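Local coordinates for alpha-actinin-like protein 1 (Schizosaccharomyces pombe, PDB 5BVR) that binds the sides of actin filaments through its tandem calponin-homology domains and helps form and organise the actin ring in cytokinesis, at residues 13-18 with 202-207; 129-134 with 223-228; 159-164 with 185-190; 198-203 with 228-233. One frame throughout, in Å; residues are numbered along the deposited sequence. Where two conformers were deposited one is given.

Interaction 1 of 4, residues 13-18 with 202-207; sequences NRTFTK and RLIEVE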
# COMPACT_ATOMS: atom_id res chain seq x y z
N ASN A 13 -4.62 0.62 9.45
CA ASN A 13 -3.47 0.41 10.29
C ASN A 13 -2.74 -0.86 9.84
O ASN A 13 -1.52 -0.84 9.56
CB ASN A 13 -3.96 0.35 11.75
CG ASN A 13 -2.84 0.30 12.75
OD1 ASN A 13 -1.70 0.06 12.43
ND2 ASN A 13 -3.20 0.53 14.01
N ARG A 14 -3.47 -1.96 9.72
CA ARG A 14 -2.86 -3.22 9.41
C ARG A 14 -2.27 -3.20 8.01
O ARG A 14 -1.18 -3.70 7.79
CB ARG A 14 -3.84 -4.37 9.61
CG ARG A 14 -4.05 -4.62 11.11
CD ARG A 14 -5.04 -5.75 11.37
NE ARG A 14 -6.39 -5.39 10.99
CZ ARG A 14 -7.03 -5.84 9.91
NH1 ARG A 14 -6.45 -6.69 9.06
NH2 ARG A 14 -8.27 -5.43 9.69
N THR A 15 -2.98 -2.60 7.06
CA THR A 15 -2.51 -2.59 5.68
C THR A 15 -1.26 -1.74 5.54
O THR A 15 -0.28 -2.15 4.88
CB THR A 15 -3.61 -2.05 4.74
OG1 THR A 15 -4.76 -2.90 4.82
CG2 THR A 15 -3.14 -2.04 3.32
N PHE A 16 -1.29 -0.57 6.14
CA PHE A 16 -0.12 0.32 6.12
C PHE A 16 1.07 -0.32 6.82
O PHE A 16 2.19 -0.13 6.37
CB PHE A 16 -0.44 1.68 6.75
CG PHE A 16 -1.30 2.60 5.89
CD1 PHE A 16 -1.93 2.16 4.71
CD2 PHE A 16 -1.52 3.92 6.29
CE1 PHE A 16 -2.73 3.02 3.96
CE2 PHE A 16 -2.32 4.79 5.53
CZ PHE A 16 -2.93 4.32 4.35
N THR A 17 0.83 -1.04 7.91
CA THR A 17 1.92 -1.74 8.60
C THR A 17 2.52 -2.79 7.69
O THR A 17 3.74 -2.90 7.56
CB THR A 17 1.42 -2.39 9.89
OG1 THR A 17 0.95 -1.37 10.76
CG2 THR A 17 2.52 -3.18 10.60
N LYS A 18 1.67 -3.56 7.01
CA LYS A 18 2.17 -4.59 6.12
C LYS A 18 2.96 -3.96 4.95
O LYS A 18 4.03 -4.48 4.57
CB LYS A 18 1.02 -5.48 5.61
CG LYS A 18 0.57 -6.50 6.66
CD LYS A 18 -0.66 -7.28 6.25
CE LYS A 18 -1.90 -6.68 6.90
NZ LYS A 18 -3.16 -7.40 6.58
N ARG A 202 0.52 -9.88 0.31
CA ARG A 202 -0.84 -9.89 0.80
C ARG A 202 -1.05 -8.75 1.79
O ARG A 202 -1.00 -8.96 3.01
CB ARG A 202 -1.12 -11.22 1.47
CG ARG A 202 -2.51 -11.37 2.03
CD ARG A 202 -2.61 -12.65 2.82
NE ARG A 202 -2.44 -13.79 1.93
CZ ARG A 202 -3.44 -14.41 1.30
NH1 ARG A 202 -4.70 -14.02 1.49
NH2 ARG A 202 -3.18 -15.42 0.50
N LEU A 203 -1.29 -7.55 1.28
CA LEU A 203 -1.40 -6.38 2.14
C LEU A 203 -2.75 -6.26 2.84
O LEU A 203 -2.84 -5.50 3.80
CB LEU A 203 -1.14 -5.09 1.35
CG LEU A 203 0.24 -5.02 0.68
CD1 LEU A 203 0.44 -3.64 0.07
CD2 LEU A 203 1.41 -5.32 1.65
N ILE A 204 -3.78 -6.93 2.33
CA ILE A 204 -5.12 -6.88 2.91
C ILE A 204 -5.66 -8.28 3.10
O ILE A 204 -5.35 -9.19 2.34
CB ILE A 204 -6.10 -6.03 2.08
CG1 ILE A 204 -6.26 -6.58 0.66
CG2 ILE A 204 -5.65 -4.61 2.04
CD1 ILE A 204 -7.24 -5.79 -0.19
N GLU A 205 -6.46 -8.46 4.15
CA GLU A 205 -7.07 -9.75 4.41
C GLU A 205 -8.38 -9.82 3.62
O GLU A 205 -9.00 -8.79 3.32
CB GLU A 205 -7.40 -9.90 5.90
CG GLU A 205 -6.25 -9.60 6.87
CD GLU A 205 -5.26 -10.72 6.96
OE1 GLU A 205 -5.39 -11.70 6.18
OE2 GLU A 205 -4.35 -10.64 7.82
N VAL A 206 -8.77 -11.04 3.27
CA VAL A 206 -10.03 -11.23 2.57
C VAL A 206 -11.18 -10.53 3.33
O VAL A 206 -11.99 -9.81 2.72
CB VAL A 206 -10.31 -12.73 2.38
CG1 VAL A 206 -11.76 -12.98 1.94
CG2 VAL A 206 -9.31 -13.31 1.38
N GLU A 207 -11.24 -10.73 4.64
CA GLU A 207 -12.34 -10.17 5.42
C GLU A 207 -12.31 -8.65 5.48
O GLU A 207 -13.30 -8.01 5.85
CB GLU A 207 -12.40 -10.82 6.82
CG GLU A 207 -11.15 -10.64 7.67
CD GLU A 207 -10.10 -11.74 7.48
OE1 GLU A 207 -10.06 -12.41 6.42
OE2 GLU A 207 -9.29 -11.94 8.42
O HOH W 1 -3.90 -8.21 9.12
O HOH W 2 -3.00 -9.49 4.86
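K18 carries the polar part of this junction between a helix of the first CH domain and a loop of the second. Its chain bends at chi3 (-99°), bringing the ammonium to the backbone of L203 and the carboxylate of E205. Both direct bonds are loose: NZ gives a weak hydrogen bond to L203 O at 3.4 Å and a long salt bridge to E205 OE2 at 3.7 Å. Two waters do the tighter bridging. One accepts from K18 NZ (2.8 Å) and R14 NH1 and donates to E205 OE2; the other accepts from K18 NZ and donates to R202 O. The R14 guanidinium is salt-bridged to D208. An alanine in place of K18 would probably cost both direct bonds and detach the second water from the helix, leaving R14 to hold the first.

In the apolar part, L203 CD2 rests 4.0 Å from K18 CB, and T15 runs alongside I204, with T15 CG2 3.8 Å from I204 CG2. A threonine fits because its hydroxyl, bonded to V11 O, and its methyl both pack against I204.

Helix 11-25 is backed by helix 101-117 under F16; L203 and I204 lie on helix 217-234, which T15 also touches.

Interaction 2 of 4, residues 129-134 with 223-228; sequences EGLLLW and YVAEYF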
# COMPACT_ATOMS: atom_id res chain seq x y z
N GLU A 129 -5.67 8.68 -10.67
CA GLU A 129 -6.43 8.65 -11.93
C GLU A 129 -5.85 7.60 -12.85
O GLU A 129 -6.57 6.88 -13.53
CB GLU A 129 -6.33 10.00 -12.63
CG GLU A 129 -7.17 11.07 -12.03
CD GLU A 129 -7.21 12.33 -12.87
OE1 GLU A 129 -6.33 12.52 -13.75
OE2 GLU A 129 -8.13 13.13 -12.64
N GLY A 130 -4.53 7.58 -12.92
CA GLY A 130 -3.82 6.62 -13.73
C GLY A 130 -4.07 5.19 -13.33
O GLY A 130 -4.32 4.34 -14.18
N LEU A 131 -4.00 4.94 -12.03
CA LEU A 131 -4.23 3.60 -11.53
C LEU A 131 -5.66 3.15 -11.80
O LEU A 131 -5.88 2.02 -12.24
CB LEU A 131 -3.90 3.54 -10.05
CG LEU A 131 -4.08 2.16 -9.42
CD1 LEU A 131 -3.20 1.10 -10.09
CD2 LEU A 131 -3.80 2.20 -7.92
N LEU A 132 -6.63 4.04 -11.62
CA LEU A 132 -8.02 3.68 -11.88
C LEU A 132 -8.20 3.35 -13.35
O LEU A 132 -8.80 2.34 -13.71
CB LEU A 132 -8.97 4.81 -11.46
CG LEU A 132 -10.43 4.41 -11.55
CD1 LEU A 132 -10.77 3.34 -10.52
CD2 LEU A 132 -11.30 5.65 -11.38
N LEU A 133 -7.69 4.23 -14.22
CA LEU A 133 -7.83 3.98 -15.65
C LEU A 133 -7.16 2.66 -16.06
O LEU A 133 -7.72 1.92 -16.84
CB LEU A 133 -7.28 5.15 -16.45
CG LEU A 133 -7.45 5.01 -17.96
CD1 LEU A 133 -8.89 4.81 -18.34
CD2 LEU A 133 -6.90 6.24 -18.66
N TRP A 134 -5.97 2.36 -15.52
CA TRP A 134 -5.33 1.08 -15.78
C TRP A 134 -6.24 -0.09 -15.41
O TRP A 134 -6.42 -1.02 -16.19
CB TRP A 134 -4.00 1.00 -15.03
CG TRP A 134 -3.25 -0.28 -15.20
CD1 TRP A 134 -2.35 -0.56 -16.20
CD2 TRP A 134 -3.27 -1.43 -14.35
NE1 TRP A 134 -1.82 -1.81 -16.01
CE2 TRP A 134 -2.37 -2.36 -14.89
CE3 TRP A 134 -3.95 -1.75 -13.17
CZ2 TRP A 134 -2.15 -3.60 -14.31
CZ3 TRP A 134 -3.71 -2.99 -12.59
CH2 TRP A 134 -2.82 -3.89 -13.16
N TYR A 223 -2.98 -1.82 -2.08
CA TYR A 223 -2.87 -3.19 -2.53
C TYR A 223 -2.97 -3.27 -4.08
O TYR A 223 -2.14 -3.93 -4.72
CB TYR A 223 -3.93 -4.07 -1.83
CG TYR A 223 -3.87 -5.51 -2.25
CD1 TYR A 223 -2.73 -6.29 -2.08
CD2 TYR A 223 -4.97 -6.12 -2.80
CE1 TYR A 223 -2.70 -7.62 -2.49
CE2 TYR A 223 -4.94 -7.46 -3.21
CZ TYR A 223 -3.82 -8.20 -3.05
OH TYR A 223 -3.79 -9.51 -3.46
N VAL A 224 -3.93 -2.58 -4.67
CA VAL A 224 -4.11 -2.63 -6.11
C VAL A 224 -2.87 -2.06 -6.80
O VAL A 224 -2.47 -2.55 -7.87
CB VAL A 224 -5.37 -1.87 -6.52
CG1 VAL A 224 -5.42 -1.66 -8.04
CG2 VAL A 224 -6.60 -2.61 -6.05
N ALA A 225 -2.22 -1.05 -6.22
CA ALA A 225 -0.98 -0.51 -6.80
C ALA A 225 0.08 -1.61 -6.96
O ALA A 225 0.93 -1.55 -7.89
CB ALA A 225 -0.41 0.62 -5.94
N GLU A 226 0.08 -2.61 -6.08
CA GLU A 226 1.04 -3.73 -6.20
C GLU A 226 0.80 -4.50 -7.49
O GLU A 226 1.75 -4.98 -8.12
CB GLU A 226 0.97 -4.71 -5.02
CG GLU A 226 1.33 -4.11 -3.66
CD GLU A 226 2.81 -3.91 -3.43
OE1 GLU A 226 3.62 -4.42 -4.23
OE2 GLU A 226 3.16 -3.23 -2.44
N TYR A 227 -0.46 -4.65 -7.89
CA TYR A 227 -0.79 -5.29 -9.15
C TYR A 227 -0.23 -4.50 -10.33
O TYR A 227 0.39 -5.06 -11.23
CB TYR A 227 -2.30 -5.45 -9.33
CG TYR A 227 -2.92 -6.55 -8.47
CD1 TYR A 227 -2.92 -6.46 -7.09
CD2 TYR A 227 -3.55 -7.63 -9.05
CE1 TYR A 227 -3.49 -7.47 -6.31
CE2 TYR A 227 -4.11 -8.63 -8.29
CZ TYR A 227 -4.09 -8.54 -6.93
OH TYR A 227 -4.66 -9.55 -6.20
N PHE A 228 -0.46 -3.20 -10.36
CA PHE A 228 0.06 -2.37 -11.43
C PHE A 228 1.58 -2.54 -11.56
O PHE A 228 2.12 -2.75 -12.66
CB PHE A 228 -0.23 -0.89 -11.18
CG PHE A 228 0.40 -0.00 -12.20
CD1 PHE A 228 -0.25 0.24 -13.41
CD2 PHE A 228 1.67 0.53 -12.02
CE1 PHE A 228 0.35 1.02 -14.40
CE2 PHE A 228 2.26 1.32 -13.00
CZ PHE A 228 1.58 1.56 -14.19
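F228 is the bump here: its ring goes against W134 and its CB against L131, one helical turn earlier on the facing helix. Both L131 and W134 stand with CG anti to the backbone N, reaching out of helix 127-138. F228 presents its edge to the indole: CD1 lies over one face, toward its rim, 3.5 Å from W134 CG, and the phenyl and five-membered ring make a T-shaped pair with planes at 76°. The six-membered ring of W134 lies against the backbone of the other helix, F228 CA standing 3.9 Å from its centroid, a CH-pi contact over the face. A broad, flat side chain suits a place where a ring edge and main chain must both be covered. A leucine in place of W134 would probably lose the edge-to-face pair and leave the F228 backbone less covered.

The forked tip of L131 fits among three residues: CD1 meets F228 CB at 3.7 Å and V224 CG1 at 4.1 Å, while CD2 rests on the backbone at A225, 4.0 Å from A225 N, the A225 methyl being turned away.

The helices cross steeply, at 68° with axes 10.6 Å apart, in the buried core of the second calponin-homology domain.

Interaction 3 of 4, residues 159-164 with 185-190; sequences LAFCAL and ANMQLA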
# COMPACT_ATOMS: atom_id res chain seq x y z
N LEU A 159 -14.36 -10.16 -7.90
CA LEU A 159 -14.24 -10.45 -9.33
C LEU A 159 -13.22 -9.56 -10.01
O LEU A 159 -12.52 -10.04 -10.93
CB LEU A 159 -15.58 -10.35 -10.06
CG LEU A 159 -16.57 -11.45 -9.72
CD1 LEU A 159 -17.92 -11.18 -10.40
CD2 LEU A 159 -16.03 -12.83 -10.10
N ALA A 160 -13.14 -8.30 -9.62
CA ALA A 160 -12.15 -7.42 -10.27
C ALA A 160 -10.72 -7.93 -10.06
O ALA A 160 -9.91 -7.93 -10.99
CB ALA A 160 -12.28 -5.97 -9.80
N PHE A 161 -10.40 -8.37 -8.84
CA PHE A 161 -9.09 -8.95 -8.57
C PHE A 161 -8.88 -10.19 -9.44
O PHE A 161 -7.81 -10.34 -10.04
CB PHE A 161 -8.90 -9.34 -7.10
CG PHE A 161 -8.76 -8.16 -6.17
CD1 PHE A 161 -7.67 -7.33 -6.24
CD2 PHE A 161 -9.71 -7.93 -5.19
CE1 PHE A 161 -7.52 -6.25 -5.36
CE2 PHE A 161 -9.55 -6.85 -4.29
CZ PHE A 161 -8.46 -6.02 -4.41
N CYS A 162 -9.89 -11.06 -9.51
CA CYS A 162 -9.76 -12.27 -10.32
C CYS A 162 -9.59 -11.94 -11.80
O CYS A 162 -8.78 -12.58 -12.48
CB CYS A 162 -10.95 -13.20 -10.15
SG CYS A 162 -11.02 -14.01 -8.52
N ALA A 163 -10.31 -10.93 -12.29
CA ALA A 163 -10.24 -10.56 -13.70
C ALA A 163 -8.87 -9.99 -14.02
O ALA A 163 -8.31 -10.28 -15.08
CB ALA A 163 -11.31 -9.56 -14.04
N LEU A 164 -8.32 -9.17 -13.11
CA LEU A 164 -6.99 -8.61 -13.35
C LEU A 164 -5.97 -9.72 -13.53
O LEU A 164 -5.14 -9.66 -14.41
CB LEU A 164 -6.58 -7.70 -12.20
CG LEU A 164 -7.12 -6.28 -12.20
CD1 LEU A 164 -6.67 -5.57 -10.92
CD2 LEU A 164 -6.67 -5.49 -13.41
N ALA A 185 -14.66 -17.01 -1.59
CA ALA A 185 -13.76 -17.98 -2.21
C ALA A 185 -12.97 -17.36 -3.37
O ALA A 185 -11.76 -17.62 -3.54
CB ALA A 185 -14.54 -19.18 -2.70
N ASN A 186 -13.62 -16.51 -4.14
CA ASN A 186 -12.97 -15.87 -5.28
C ASN A 186 -11.94 -14.85 -4.82
O ASN A 186 -10.86 -14.77 -5.37
CB ASN A 186 -14.01 -15.25 -6.18
CG ASN A 186 -14.88 -16.30 -6.86
OD1 ASN A 186 -14.51 -17.49 -6.89
ND2 ASN A 186 -15.99 -15.87 -7.43
N MET A 187 -12.26 -14.07 -3.81
CA MET A 187 -11.31 -13.12 -3.21
C MET A 187 -10.07 -13.86 -2.71
O MET A 187 -8.92 -13.45 -2.94
CB MET A 187 -11.96 -12.37 -2.02
CG MET A 187 -11.17 -11.16 -1.52
SD MET A 187 -11.38 -9.73 -2.58
CE MET A 187 -13.07 -9.26 -2.17
N GLN A 188 -10.30 -14.93 -1.96
CA GLN A 188 -9.21 -15.71 -1.40
C GLN A 188 -8.34 -16.28 -2.52
O GLN A 188 -7.10 -16.23 -2.45
CB GLN A 188 -9.79 -16.84 -0.55
CG GLN A 188 -8.75 -17.69 0.15
CD GLN A 188 -8.07 -16.95 1.27
OE1 GLN A 188 -8.72 -16.47 2.20
NE2 GLN A 188 -6.75 -16.83 1.18
N LEU A 189 -8.97 -16.79 -3.56
CA LEU A 189 -8.25 -17.34 -4.71
C LEU A 189 -7.32 -16.29 -5.32
O LEU A 189 -6.12 -16.53 -5.52
CB LEU A 189 -9.25 -17.84 -5.76
CG LEU A 189 -8.65 -18.54 -6.97
CD1 LEU A 189 -8.04 -19.88 -6.58
CD2 LEU A 189 -9.71 -18.71 -8.05
N ALA A 190 -7.87 -15.11 -5.61
CA ALA A 190 -7.08 -14.04 -6.20
C ALA A 190 -5.91 -13.66 -5.30
O ALA A 190 -4.78 -13.56 -5.77
CB ALA A 190 -7.95 -12.82 -6.48
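C162 has more surface buried here than any other residue of the two segments. Its SG stands beside the backbone N and anti to the carbonyl carbon, pointing at the neighbouring helix, where it comes 3.2 Å from N186 O. That oxygen already accepts the helical bond from A190 N, so the sulfur lies against a carbonyl engaged in its own helix. The same SG touches A190 CB at 3.9 Å; a compact cysteine facing an alanine lets the backbones draw close, with C162 CA only 5.2 Å from A190 CA.

F161, next in buried area, uses two parts of its side chain. Its CB meets A190 CB at 3.7 Å, and the ring atom CD2 lies 3.6 Å from M187 SD. This is a Met-aromatic contact, the sulfur approaching the ring obliquely; chi1 (-167°) and the bend at chi2 (78°) of M187 place it there. The two helices, crossing at 38° with axes 8.5 Å apart, belong to the core of the second calponin-homology domain, and F161 also meets the rings of W155, F191 and Y223 in that core.

N186 points toward the first turn of helix 159-168. Its side chain lies alongside that of L159, ND2 lying 4.0 Å from L159 CD2, while the same ND2 donates to D179 O. Asparagine suits the site because its buried amide can tie down the preceding loop as its flank packs against a leucine methyl.

Interaction 4 of 4, residues 198-203 with 228-233; sequences IGIPRL and FHAFST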
# COMPACT_ATOMS: atom_id res chain seq x y z
N ILE A 198 2.69 -14.50 -8.48
CA ILE A 198 3.00 -13.20 -9.07
C ILE A 198 3.83 -12.33 -8.11
O ILE A 198 4.23 -11.22 -8.48
CB ILE A 198 1.73 -12.47 -9.55
CG1 ILE A 198 0.77 -13.47 -10.20
CG2 ILE A 198 2.10 -11.32 -10.52
CD1 ILE A 198 -0.52 -12.90 -10.73
N GLY A 199 4.11 -12.84 -6.91
CA GLY A 199 4.93 -12.12 -5.94
C GLY A 199 4.30 -10.87 -5.34
O GLY A 199 5.00 -10.00 -4.80
N ILE A 200 2.98 -10.76 -5.44
CA ILE A 200 2.27 -9.61 -4.91
C ILE A 200 1.98 -9.84 -3.42
O ILE A 200 1.25 -10.76 -3.07
CB ILE A 200 0.96 -9.39 -5.69
CG1 ILE A 200 1.27 -8.90 -7.11
CG2 ILE A 200 0.07 -8.38 -4.96
CD1 ILE A 200 0.10 -9.05 -8.11
N PRO A 201 2.54 -8.99 -2.53
CA PRO A 201 2.37 -9.24 -1.10
C PRO A 201 0.92 -9.08 -0.66
O PRO A 201 0.21 -8.22 -1.18
CB PRO A 201 3.24 -8.16 -0.45
CG PRO A 201 3.23 -7.03 -1.41
CD PRO A 201 3.21 -7.70 -2.78
N ARG A 202 0.52 -9.88 0.31
CA ARG A 202 -0.84 -9.89 0.80
C ARG A 202 -1.05 -8.75 1.79
O ARG A 202 -1.00 -8.96 3.01
CB ARG A 202 -1.12 -11.22 1.47
CG ARG A 202 -2.51 -11.37 2.03
CD ARG A 202 -2.61 -12.65 2.82
NE ARG A 202 -2.44 -13.79 1.93
CZ ARG A 202 -3.44 -14.41 1.30
NH1 ARG A 202 -4.70 -14.02 1.49
NH2 ARG A 202 -3.18 -15.42 0.50
N LEU A 203 -1.29 -7.55 1.28
CA LEU A 203 -1.40 -6.38 2.14
C LEU A 203 -2.75 -6.26 2.84
O LEU A 203 -2.84 -5.50 3.80
CB LEU A 203 -1.14 -5.09 1.35
CG LEU A 203 0.24 -5.02 0.68
CD1 LEU A 203 0.44 -3.64 0.07
CD2 LEU A 203 1.41 -5.32 1.65
N PHE A 228 -0.46 -3.20 -10.36
CA PHE A 228 0.06 -2.37 -11.43
C PHE A 228 1.58 -2.54 -11.56
O PHE A 228 2.12 -2.75 -12.66
CB PHE A 228 -0.23 -0.89 -11.18
CG PHE A 228 0.40 -0.00 -12.20
CD1 PHE A 228 -0.25 0.24 -13.41
CD2 PHE A 228 1.67 0.53 -12.02
CE1 PHE A 228 0.35 1.02 -14.40
CE2 PHE A 228 2.26 1.32 -13.00
CZ PHE A 228 1.58 1.56 -14.19
N HIS A 229 2.30 -2.40 -10.45
CA HIS A 229 3.76 -2.44 -10.56
C HIS A 229 4.25 -3.84 -10.91
O HIS A 229 5.16 -4.00 -11.76
CB HIS A 229 4.43 -1.96 -9.28
CG HIS A 229 4.28 -0.49 -9.04
ND1 HIS A 229 4.89 0.47 -9.84
CD2 HIS A 229 3.55 0.20 -8.13
CE1 HIS A 229 4.56 1.67 -9.40
NE2 HIS A 229 3.76 1.53 -8.36
N ALA A 230 3.68 -4.87 -10.31
CA ALA A 230 4.15 -6.22 -10.60
C ALA A 230 3.82 -6.62 -12.03
O ALA A 230 4.68 -7.13 -12.75
CB ALA A 230 3.56 -7.23 -9.61
N PHE A 231 2.57 -6.40 -12.44
CA PHE A 231 2.17 -6.79 -13.78
C PHE A 231 3.02 -6.05 -14.81
O PHE A 231 3.49 -6.64 -15.78
CB PHE A 231 0.68 -6.49 -14.05
CG PHE A 231 -0.29 -7.39 -13.34
CD1 PHE A 231 0.11 -8.35 -12.42
CD2 PHE A 231 -1.63 -7.29 -13.66
CE1 PHE A 231 -0.84 -9.17 -11.81
CE2 PHE A 231 -2.57 -8.11 -13.05
CZ PHE A 231 -2.16 -9.05 -12.13
N SER A 232 3.16 -4.74 -14.61
CA SER A 232 3.91 -3.93 -15.57
C SER A 232 5.36 -4.40 -15.69
O SER A 232 5.91 -4.48 -16.78
CB SER A 232 3.86 -2.45 -15.20
OG SER A 232 2.52 -1.95 -15.22
N THR A 233 5.98 -4.70 -14.56
CA THR A 233 7.37 -5.14 -14.55
C THR A 233 7.49 -6.49 -15.22
O THR A 233 8.39 -6.70 -16.05
CB THR A 233 7.88 -5.19 -13.11
OG1 THR A 233 7.88 -3.86 -12.60
CG2 THR A 233 9.29 -5.77 -13.04
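Two isoleucines meet the phenyl ring of F231 from different directions. I198 crosses it obliquely and brings CG2 to the ring edge, close to its plane, 3.9 Å from F231 CE1. I200 runs at about a right angle to F231 and ends against the same corner, its CD1 3.8 Å from F231 CE1. Both aliphatic chains therefore meet at one ring atom, I198 near the ring plane and I200 obliquely. Branched, apolar chains suit both places, since they pack against a buried ring. F231 reaches them with CG beside the backbone N and anti to the carbonyl carbon (chi1 -73°), so that the ring swings out from the helix toward the isoleucines.

A230, one residue earlier on the helix, points toward the loop. Its CB lies 3.8 Å from I200 CG1 and 4.4 Å from I198 CG2; alanine suits this position because a single methyl can fit against both branched chains.

The loop follows the end of helix 183-198 in the second calponin-homology domain. G199 is the first residue there to leave helical angles, with phi at +69°, a value that favours glycine, and a backbone hydrogen bond joins I200 to A194. The turn carries the chain from I198 to I200 with both side chains facing helix 217-234.

F231 has other neighbours as well: its ring stacks on that of H168, a zinc ligand in this crystal structure, and it touches L164 and Q167 of helix 159-168. The nearest atom of its side chain is about 4 Å from a bound zinc ion.

In the fold
Helix 217-234 ties the set together. Interactions 2 and 4, centres 10 Å apart, both use it, and their segments overlap at F228; W134 CH2 lies 3.6 Å from F231 CD2. Interaction 3 joins this core through F161, whose CE1 is 3.6 Å from Y223 CE2. Loop 198-203 continues into interaction 1, which overlaps interaction 4 in sequence at R202 and L203 and alone brings in the first domain; there I204 CD1 packs 3.5 Å from Y223 CD2. Interactions 2, 3 and 4 build the second domain and interaction 1 docks the first against it. One zinc ion lies about 6 Å from the W134 side chain, a different one about 9 Å from that of T15.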